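PDB 4CPD: alcohol dehydrogenase from Thermus sp., which binds zinc and nicotinamide-adenine-dinucleotide and probably catalyses the reversible NAD-dependent oxidation of alcohols to aldehydes or ketones. Local coordinates for residues Gly151-Thr156 with Gly178-Met183; Ala184-Gln189 with Gly309-Glu314; Val4-Lys9 with Ile49-Gly54. All coordinates share one frame; numbering follows the deposited sequence.

How the contacts relate
Contacts 1 and 2 follow one another along helix 179-190, their centres about 9 Å apart. They touch directly: Met183 SD of contact 1 meets Pro313 CB of contact 2 at 3.5 Å, and Leu154 packs on Val187. Contact 1 is fully buried and apolar between its segments, while Asp152 OD2 binds zinc and Val180 N binds NAD. Contact 2 is partly buried and joins a similar apolar patch to one carboxylate-to-amide bond. Contact 3 belongs to the edge of the fold, about 33 Å from contact 2 between centres. There a strand meets an irregular loop through a backbone bond and a ring face.

Contact 1: residues Gly151-Thr156 with Gly178-Met183. With ZN (zinc ion), chain E; NAD (nicotinamide-adenine-dinucleotide), chain G.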
loop_
_atom_site.group_PDB
_atom_site.type_symbol
_atom_site.label_atom_id
_atom_site.label_comp_id
_atom_site.label_asym_id
_atom_site.label_seq_id
_atom_site.Cartn_x
_atom_site.Cartn_y
_atom_site.Cartn_z
ATOM N N GLY A 151 4.683 -15.832 18.209
ATOM C CA GLY A 151 3.592 -15.068 18.771
ATOM C C GLY A 151 3.694 -13.572 18.570
ATOM O O GLY A 151 2.651 -12.871 18.672
ATOM N N ASP A 152 4.910 -13.075 18.273
ATOM C CA ASP A 152 5.090 -11.615 18.162
ATOM C C ASP A 152 6.116 -11.229 17.118
ATOM O O ASP A 152 5.752 -11.047 15.967
ATOM C CB ASP A 152 5.361 -11.019 19.556
ATOM C CG ASP A 152 5.570 -9.559 19.547
ATOM O OD1 ASP A 152 5.598 -8.935 18.468
ATOM O OD2 ASP A 152 5.754 -9.022 20.654
ATOM N N ILE A 153 7.380 -11.110 17.484
ATOM C CA ILE A 153 8.322 -10.418 16.589
ATOM C C ILE A 153 8.659 -11.116 15.237
ATOM O O ILE A 153 8.933 -10.445 14.246
ATOM C CB ILE A 153 9.612 -10.033 17.304
ATOM C CG1 ILE A 153 10.316 -11.264 17.852
ATOM C CG2 ILE A 153 9.334 -9.059 18.441
ATOM C CD1 ILE A 153 11.773 -10.964 18.140
ATOM N N LEU A 154 8.616 -12.448 15.194
ATOM C CA LEU A 154 8.854 -13.164 13.950
ATOM C C LEU A 154 7.660 -13.024 13.007
ATOM O O LEU A 154 7.808 -12.746 11.829
ATOM C CB LEU A 154 9.170 -14.644 14.208
ATOM C CG LEU A 154 9.423 -15.497 12.969
ATOM C CD1 LEU A 154 10.471 -14.852 12.064
ATOM C CD2 LEU A 154 9.861 -16.883 13.358
ATOM N N SER A 155 6.462 -13.222 13.525
ATOM C CA SER A 155 5.265 -13.096 12.689
ATOM C C SER A 155 5.052 -11.645 12.230
ATOM O O SER A 155 4.467 -11.406 11.192
ATOM C CB SER A 155 4.050 -13.610 13.452
ATOM O OG SER A 155 4.162 -15.000 13.684
ATOM N N THR A 156 5.545 -10.698 13.015
ATOM C CA THR A 156 5.494 -9.300 12.655
ATOM C C THR A 156 6.352 -9.039 11.418
ATOM O O THR A 156 5.898 -8.446 10.439
ATOM C CB THR A 156 5.940 -8.412 13.850
ATOM O OG1 THR A 156 4.956 -8.499 14.879
ATOM C CG2 THR A 156 6.051 -6.992 13.475
ATOM N N GLY A 178 17.408 -4.157 15.189
ATOM C CA GLY A 178 16.931 -4.749 16.431
ATOM C C GLY A 178 16.228 -6.072 16.154
ATOM O O GLY A 178 16.168 -6.537 14.997
ATOM N N PRO A 179 15.684 -6.698 17.211
ATOM C CA PRO A 179 15.069 -8.035 17.108
ATOM C C PRO A 179 14.137 -8.221 15.897
ATOM O O PRO A 179 14.212 -9.238 15.214
ATOM C CB PRO A 179 14.284 -8.164 18.421
ATOM C CG PRO A 179 15.045 -7.315 19.386
ATOM C CD PRO A 179 15.685 -6.202 18.598
ATOM N N VAL A 180 13.276 -7.245 15.640
ATOM C CA VAL A 180 12.308 -7.361 14.539
ATOM C C VAL A 180 13.031 -7.342 13.217
ATOM O O VAL A 180 12.787 -8.199 12.390
ATOM C CB VAL A 180 11.245 -6.254 14.597
ATOM C CG1 VAL A 180 10.398 -6.234 13.332
ATOM C CG2 VAL A 180 10.355 -6.454 15.834
ATOM N N GLY A 181 13.940 -6.385 13.058
ATOM C CA GLY A 181 14.770 -6.312 11.865
ATOM C C GLY A 181 15.551 -7.583 11.584
ATOM O O GLY A 181 15.702 -8.008 10.425
ATOM N N LEU A 182 16.047 -8.190 12.655
ATOM C CA LEU A 182 16.833 -9.411 12.534
ATOM C C LEU A 182 15.956 -10.568 12.114
ATOM O O LEU A 182 16.398 -11.398 11.334
ATOM C CB LEU A 182 17.571 -9.721 13.832
ATOM C CG LEU A 182 18.629 -8.650 14.173
ATOM C CD1 LEU A 182 19.098 -8.802 15.620
ATOM C CD2 LEU A 182 19.817 -8.704 13.226
ATOM N N MET A 183 14.716 -10.620 12.598
ATOM C CA MET A 183 13.769 -11.630 12.101
ATOM C C MET A 183 13.546 -11.420 10.587
ATOM O O MET A 183 13.542 -12.377 9.781
ATOM C CB MET A 183 12.426 -11.551 12.806
ATOM C CG MET A 183 12.452 -11.727 14.312
ATOM S SD MET A 183 12.837 -13.388 14.902
ATOM C CE MET A 183 14.554 -13.126 15.347
HETATM ZN ZN ZN E . 5.919 -7.176 21.144
HETATM P PA NAD G . 14.395 -2.123 19.513
HETATM O O1A NAD G . 15.037 -3.165 20.431
HETATM O O2A NAD G . 14.199 -0.699 20.022
HETATM O O5B NAD G . 15.117 -2.025 18.068
HETATM C C5B NAD G . 15.212 -0.780 17.377
HETATM C C4B NAD G . 16.480 -0.752 16.529
HETATM O O4B NAD G . 16.424 0.342 15.604
HETATM C C3B NAD G . 17.727 -0.563 17.400
HETATM O O3B NAD G . 18.815 -1.421 17.019
HETATM C C2B NAD G . 18.123 0.864 17.153
HETATM O O2B NAD G . 19.531 1.063 17.303
HETATM C C1B NAD G . 17.653 1.055 15.724
HETATM N N9A NAD G . 17.466 2.479 15.444
HETATM C C8A NAD G . 16.876 3.363 16.273
HETATM N N7A NAD G . 16.889 4.588 15.693
HETATM C C5A NAD G . 17.487 4.481 14.484
HETATM C C6A NAD G . 17.809 5.386 13.364
HETATM N N6A NAD G . 17.468 6.681 13.464
HETATM N N1A NAD G . 18.444 4.896 12.266
HETATM C C2A NAD G . 18.780 3.595 12.175
HETATM N N3A NAD G . 18.513 2.711 13.165
HETATM C C4A NAD G . 17.878 3.083 14.319
HETATM O O3 NAD G . 12.917 -2.628 19.074
HETATM P PN NAD G . 12.472 -4.042 18.417
HETATM O O1N NAD G . 12.212 -4.951 19.602
HETATM O O2N NAD G . 13.368 -4.423 17.233
HETATM O O5D NAD G . 11.072 -3.610 17.734
HETATM C C5D NAD G . 11.144 -2.937 16.462
HETATM C C4D NAD G . 10.067 -1.883 16.216
HETATM O O4D NAD G . 8.897 -2.548 15.718
HETATM C C3D NAD G . 9.637 -1.110 17.464
HETATM O O3D NAD G . 9.276 0.225 17.069
HETATM C C2D NAD G . 8.447 -1.916 17.990
HETATM O O2D NAD G . 7.534 -1.203 18.862
HETATM C C1D NAD G . 7.821 -2.348 16.661
HETATM N N1N NAD G . 6.950 -3.530 16.757
HETATM C C2N NAD G . 5.831 -3.448 16.031
HETATM C C3N NAD G . 4.896 -4.472 16.003
HETATM C C7N NAD G . 3.695 -4.249 15.130
HETATM O O7N NAD G . 2.625 -4.786 15.369
HETATM N N7N NAD G . 3.854 -3.449 14.057
HETATM C C4N NAD G . 5.136 -5.635 16.754
HETATM C C5N NAD G . 6.311 -5.714 17.512
HETATM C C6N NAD G . 7.214 -4.638 17.499
HETATM O O HOH W 1 4.432 -5.767 19.751
#
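Asp152 O accepts two bonds from Thr156, one from N and one from OG1 at 2.9 Å. The hydroxyl oxygen lies above the carbonyl plane. These bonds close the first turn of helix 153-163. That turn packs on helix 179-190, whose start forms the glycine-rich turn of a Rossmann fold. Gly178 and Gly181 fit the GxGxxG pattern of such turns. Val180 N gives a nearly straight bond (173°) to NAD O2N, a phosphate oxygen. Thr156 OG1 also lies 3.4 Å from NAD C4N of the nicotinamide. Asp152 OD2 binds zinc at 1.9 Å. Cys38, His59 and a water complete that site. Between the helices the packing is apolar. Ile153 spreads its two branches: CG2 meets Val180 CG2 at 3.8 Å, and CD1 reaches Pro179 CB. Val180 CG2 touches Ile153 while the Val180 amide holds the cofactor. The Met183 chain bends at chi2 and chi3 and crosses Leu154 at about a right angle. Leu154 also packs on Val302 and Leu306 of helix 295-307. Met183 CG touches Leu154 CA and lies 3.7 Å from Ile153 O, and Met183 SD lies 3.9 Å from Leu154 CB.

Contact 2: residues Ala184-Gln189 with Gly309-Glu314; sequences AIEVAQ and GRLQPE
Leu311, Gln312 and Pro313 pass over Glu186 and Val187 of helix 179-190, the helix that follows the glycine-rich turn of the Rossmann fold. The loop starts at Gly309, where a Schellman motif with positive phi (81°) ends helix 295-307. Arg310 barely meets 184-189 but touches Val190 and Leu305. Leu311 is the main apolar residue of the loop. Its CD2 lies 3.6 Å from Glu186 CG, and the two side chains slide past each other in opposite directions. Its other methyl, CD1, reaches Val187 CG2 at 4.2 Å. Leu311 touches both helices, Val187 and Val190 on one and Leu305 and Leu306 on the other. Gln312 follows with the polar link. Its backbone N donates to Glu186 OE2 at 2.7 Å, nearly straight at 167°. The amide meets the syn side of the carboxylate, somewhat out of its plane. Glu186 reaches it with CG anti to the backbone N (chi1 -161°) and an extended chain beyond. The side chain of Gln312 turns away, and its OE1 bonds to Arg315. Pro313 begins a short 3-10 segment and packs on Leu306. Glu314 closes the segment with a salt bridge from its OE2 to Arg146 NH1.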
loop_
_atom_site.group_PDB
_atom_site.type_symbol
_atom_site.label_atom_id
_atom_site.label_comp_id
_atom_site.label_asym_id
_atom_site.label_seq_id
_atom_site.Cartn_x
_atom_site.Cartn_y
_atom_site.Cartn_z
ATOM N N ALA A 184 13.368 -10.164 10.204
ATOM C CA ALA A 184 13.098 -9.841 8.823
ATOM C C ALA A 184 14.235 -10.298 7.939
ATOM O O ALA A 184 14.011 -10.913 6.887
ATOM C CB ALA A 184 12.885 -8.340 8.657
ATOM N N ILE A 185 15.459 -9.993 8.356
ATOM C CA ILE A 185 16.628 -10.421 7.593
ATOM C C ILE A 185 16.635 -11.930 7.354
ATOM O O ILE A 185 16.720 -12.387 6.222
ATOM C CB ILE A 185 17.920 -10.004 8.275
ATOM C CG1 ILE A 185 18.074 -8.503 8.182
ATOM C CG2 ILE A 185 19.105 -10.632 7.586
ATOM C CD1 ILE A 185 19.084 -7.943 9.164
ATOM N N GLU A 186 16.526 -12.703 8.418
ATOM C CA GLU A 186 16.528 -14.158 8.292
ATOM C C GLU A 186 15.424 -14.607 7.354
ATOM O O GLU A 186 15.672 -15.407 6.486
ATOM C CB GLU A 186 16.352 -14.816 9.659
ATOM C CG GLU A 186 16.778 -16.275 9.727
ATOM C CD GLU A 186 16.643 -16.886 11.128
ATOM O OE1 GLU A 186 16.466 -16.159 12.126
ATOM O OE2 GLU A 186 16.741 -18.113 11.239
ATOM N N VAL A 187 14.206 -14.098 7.546
ATOM C CA VAL A 187 13.052 -14.516 6.744
ATOM C C VAL A 187 13.319 -14.179 5.294
ATOM O O VAL A 187 13.117 -15.014 4.400
ATOM C CB VAL A 187 11.757 -13.798 7.158
ATOM C CG1 VAL A 187 10.640 -14.078 6.154
ATOM C CG2 VAL A 187 11.327 -14.209 8.556
ATOM N N ALA A 188 13.771 -12.952 5.053
ATOM C CA ALA A 188 13.993 -12.518 3.681
ATOM C C ALA A 188 14.903 -13.517 2.962
ATOM O O ALA A 188 14.631 -13.943 1.833
ATOM C CB ALA A 188 14.582 -11.129 3.648
ATOM N N GLN A 189 15.961 -13.918 3.648
ATOM C CA GLN A 189 16.854 -15.000 3.172
ATOM C C GLN A 189 16.109 -16.243 2.725
ATOM O O GLN A 189 16.168 -16.629 1.592
ATOM C CB GLN A 189 17.813 -15.422 4.273
ATOM C CG GLN A 189 19.029 -16.139 3.751
ATOM C CD GLN A 189 20.006 -15.161 3.136
ATOM O OE1 GLN A 189 20.062 -14.009 3.539
ATOM N NE2 GLN A 189 20.780 -15.617 2.155
ATOM N N GLY A 309 13.041 -26.193 11.210
ATOM C CA GLY A 309 14.403 -25.687 11.291
ATOM C C GLY A 309 14.813 -24.619 10.309
ATOM O O GLY A 309 15.899 -24.050 10.449
ATOM N N ARG A 310 13.946 -24.267 9.371
ATOM C CA ARG A 310 14.269 -23.220 8.382
ATOM C C ARG A 310 14.546 -21.873 9.005
ATOM O O ARG A 310 15.307 -21.080 8.463
ATOM C CB ARG A 310 13.164 -23.067 7.332
ATOM C CG ARG A 310 12.726 -24.391 6.691
ATOM C CD ARG A 310 13.768 -25.013 5.775
ATOM N NE ARG A 310 13.656 -24.407 4.460
ATOM C CZ ARG A 310 14.512 -23.532 3.942
ATOM N NH1 ARG A 310 15.615 -23.157 4.590
ATOM N NH2 ARG A 310 14.266 -23.035 2.745
ATOM N N LEU A 311 13.948 -21.617 10.157
ATOM C CA LEU A 311 14.213 -20.404 10.924
ATOM C C LEU A 311 14.603 -20.717 12.360
ATOM O O LEU A 311 14.031 -21.598 13.037
ATOM C CB LEU A 311 12.971 -19.515 10.907
ATOM C CG LEU A 311 12.582 -18.940 9.547
ATOM C CD1 LEU A 311 11.203 -18.312 9.593
ATOM C CD2 LEU A 311 13.617 -17.924 9.121
ATOM N N GLN A 312 15.553 -19.938 12.848
ATOM C CA GLN A 312 16.133 -20.159 14.166
ATOM C C GLN A 312 16.226 -18.856 14.925
ATOM O O GLN A 312 17.308 -18.391 15.244
ATOM C CB GLN A 312 17.509 -20.788 13.999
ATOM C CG GLN A 312 17.499 -21.869 12.941
ATOM C CD GLN A 312 18.747 -22.703 12.973
ATOM O OE1 GLN A 312 19.856 -22.176 13.109
ATOM N NE2 GLN A 312 18.580 -24.022 12.841
ATOM N N PRO A 313 15.077 -18.268 15.225
ATOM C CA PRO A 313 15.084 -16.957 15.855
ATOM C C PRO A 313 15.729 -16.914 17.223
ATOM O O PRO A 313 16.276 -15.887 17.581
ATOM C CB PRO A 313 13.592 -16.642 16.011
ATOM C CG PRO A 313 12.904 -17.984 16.041
ATOM C CD PRO A 313 13.712 -18.834 15.098
ATOM N N GLU A 314 15.651 -18.001 17.989
ATOM C CA GLU A 314 16.249 -18.036 19.349
ATOM C C GLU A 314 17.750 -17.685 19.387
ATOM O O GLU A 314 18.256 -17.263 20.424
ATOM C CB GLU A 314 16.016 -19.386 20.068
ATOM C CG GLU A 314 16.914 -20.533 19.616
ATOM C CD GLU A 314 16.470 -21.141 18.307
ATOM O OE1 GLU A 314 15.564 -20.570 17.624
ATOM O OE2 GLU A 314 17.025 -22.203 17.966
#

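Contact 3: residues Val4-Lys9 with Ile49-Gly54; sequences VVFENK and IPVLPG
Phe6, Gly54 and Val51 carry most of this contact between strand 2-8 and the loop from helix 39-45 to strand 60-68. That loop belongs to the GroES-like catalytic domain of the medium-chain dehydrogenase fold. The contact is structural packing, with the Val51 side chain about 14 Å from the zinc. Phe6 gives both its ring and its carbonyl to the loop. Phe6 CG is anti to the backbone N (chi1 -178°) and lies 4.1 Å from Val51 CG1. Val51 CB sits over one ring face in a CH-pi contact, 4.1 Å from the ring centroid of Phe6 and displaced toward the rim near CD2 and CE2. Val51 CG1 reaches back to Phe6 CB at 4.0 Å. The opposite face is met by Asn8 N, two residues on in the chain. Val51 O lies 3.6 Å from Phe6 CE2, and Pro53 N is at the ring edge.

Gly54 supplies the polar tie. Its N donates to Phe6 O at 2.9 Å, almost straight at 171°. Gly54 has positive phi (84°), a region that favours glycine. Val5 CB packs on the Gly54 backbone, 3.9 Å from its C. Pro53 CG lies 3.6 Å from Glu7 O.

Backbone bonds continue along the same loop, from Phe6 to Ser55 and from Val4 to Leu57. Strand 11-16 pairs antiparallel with strand 2-8, while Val51 rests on Leu44 of helix 39-45.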
loop_
_atom_site.group_PDB
_atom_site.type_symbol
_atom_site.label_atom_id
_atom_site.label_comp_id
_atom_site.label_asym_id
_atom_site.label_seq_id
_atom_site.Cartn_x
_atom_site.Cartn_y
_atom_site.Cartn_z
ATOM N N VAL A 4 5.661 -9.792 37.023
ATOM C CA VAL A 4 6.315 -8.480 36.858
ATOM C C VAL A 4 5.233 -7.420 36.726
ATOM O O VAL A 4 4.320 -7.594 35.916
ATOM C CB VAL A 4 7.148 -8.420 35.575
ATOM C CG1 VAL A 4 7.838 -7.082 35.449
ATOM C CG2 VAL A 4 8.167 -9.539 35.525
ATOM N N VAL A 5 5.327 -6.336 37.499
ATOM C CA VAL A 5 4.339 -5.243 37.418
ATOM C C VAL A 5 5.010 -3.892 37.225
ATOM O O VAL A 5 6.138 -3.679 37.667
ATOM C CB VAL A 5 3.427 -5.160 38.679
ATOM C CG1 VAL A 5 2.879 -6.517 39.059
ATOM C CG2 VAL A 5 4.180 -4.584 39.862
ATOM N N PHE A 6 4.283 -2.981 36.585
ATOM C CA PHE A 6 4.692 -1.575 36.433
ATOM C C PHE A 6 4.527 -0.866 37.798
ATOM O O PHE A 6 3.579 -1.165 38.558
ATOM C CB PHE A 6 3.783 -0.956 35.358
ATOM C CG PHE A 6 4.064 0.482 35.019
ATOM C CD1 PHE A 6 5.087 0.816 34.147
ATOM C CD2 PHE A 6 3.236 1.497 35.497
ATOM C CE1 PHE A 6 5.332 2.143 33.804
ATOM C CE2 PHE A 6 3.472 2.821 35.152
ATOM C CZ PHE A 6 4.524 3.146 34.304
ATOM N N GLU A 7 5.458 0.032 38.134
ATOM C CA GLU A 7 5.300 0.885 39.329
ATOM C C GLU A 7 5.198 2.369 38.970
ATOM O O GLU A 7 4.262 3.050 39.394
ATOM C CB GLU A 7 6.431 0.637 40.321
ATOM C CG GLU A 7 6.360 -0.744 40.956
ATOM C CD GLU A 7 7.114 -0.858 42.287
ATOM O OE1 GLU A 7 8.222 -0.268 42.427
ATOM O OE2 GLU A 7 6.591 -1.548 43.195
ATOM N N ASN A 8 6.157 2.848 38.180
ATOM C CA ASN A 8 6.119 4.194 37.589
ATOM C C ASN A 8 7.090 4.255 36.405
ATOM O O ASN A 8 7.801 3.303 36.145
ATOM C CB ASN A 8 6.435 5.282 38.638
ATOM C CG ASN A 8 7.677 4.968 39.450
ATOM O OD1 ASN A 8 8.804 5.145 38.977
ATOM N ND2 ASN A 8 7.479 4.499 40.684
ATOM N N LYS A 9 7.100 5.370 35.685
ATOM C CA LYS A 9 8.027 5.581 34.578
ATOM C C LYS A 9 9.422 5.054 34.961
ATOM O O LYS A 9 10.019 5.493 35.947
ATOM C CB LYS A 9 8.060 7.075 34.212
ATOM C CG LYS A 9 8.676 7.413 32.857
ATOM C CD LYS A 9 8.264 8.799 32.380
ATOM C CE LYS A 9 9.167 9.323 31.274
ATOM N NZ LYS A 9 10.394 9.958 31.817
ATOM N N ILE A 49 3.115 5.031 26.763
ATOM C CA ILE A 49 1.836 4.333 26.726
ATOM C C ILE A 49 1.276 4.279 28.165
ATOM O O ILE A 49 2.021 3.970 29.122
ATOM C CB ILE A 49 2.010 2.882 26.200
ATOM C CG1 ILE A 49 2.659 2.856 24.792
ATOM C CG2 ILE A 49 0.680 2.141 26.227
ATOM C CD1 ILE A 49 1.742 3.168 23.628
ATOM N N PRO A 50 -0.030 4.582 28.332
ATOM C CA PRO A 50 -0.563 4.678 29.678
ATOM C C PRO A 50 -0.802 3.322 30.341
ATOM O O PRO A 50 -1.484 2.446 29.778
ATOM C CB PRO A 50 -1.909 5.392 29.485
ATOM C CG PRO A 50 -2.018 5.737 28.046
ATOM C CD PRO A 50 -1.068 4.860 27.325
ATOM N N VAL A 51 -0.246 3.176 31.541
ATOM C CA VAL A 51 -0.374 1.963 32.323
ATOM C C VAL A 51 -0.644 2.379 33.766
ATOM O O VAL A 51 -0.012 3.312 34.273
ATOM C CB VAL A 51 0.938 1.149 32.328
ATOM C CG1 VAL A 51 0.685 -0.247 32.864
ATOM C CG2 VAL A 51 1.545 1.063 30.954
ATOM N N LEU A 52 -1.547 1.656 34.427
ATOM C CA LEU A 52 -1.827 1.835 35.861
ATOM C C LEU A 52 -0.795 1.026 36.662
ATOM O O LEU A 52 -0.446 -0.101 36.305
ATOM C CB LEU A 52 -3.232 1.337 36.225
ATOM C CG LEU A 52 -4.505 2.120 35.896
ATOM C CD1 LEU A 52 -4.239 3.184 34.847
ATOM C CD2 LEU A 52 -5.627 1.174 35.426
ATOM N N PRO A 53 -0.285 1.604 37.743
ATOM C CA PRO A 53 0.585 0.879 38.680
ATOM C C PRO A 53 -0.030 -0.423 39.211
ATOM O O PRO A 53 -1.230 -0.494 39.470
ATOM C CB PRO A 53 0.786 1.890 39.816
ATOM C CG PRO A 53 0.703 3.213 39.129
ATOM C CD PRO A 53 -0.261 3.058 37.983
ATOM N N GLY A 54 0.804 -1.452 39.336
ATOM C CA GLY A 54 0.337 -2.783 39.722
ATOM C C GLY A 54 -0.189 -3.634 38.564
ATOM O O GLY A 54 -0.682 -4.739 38.783
#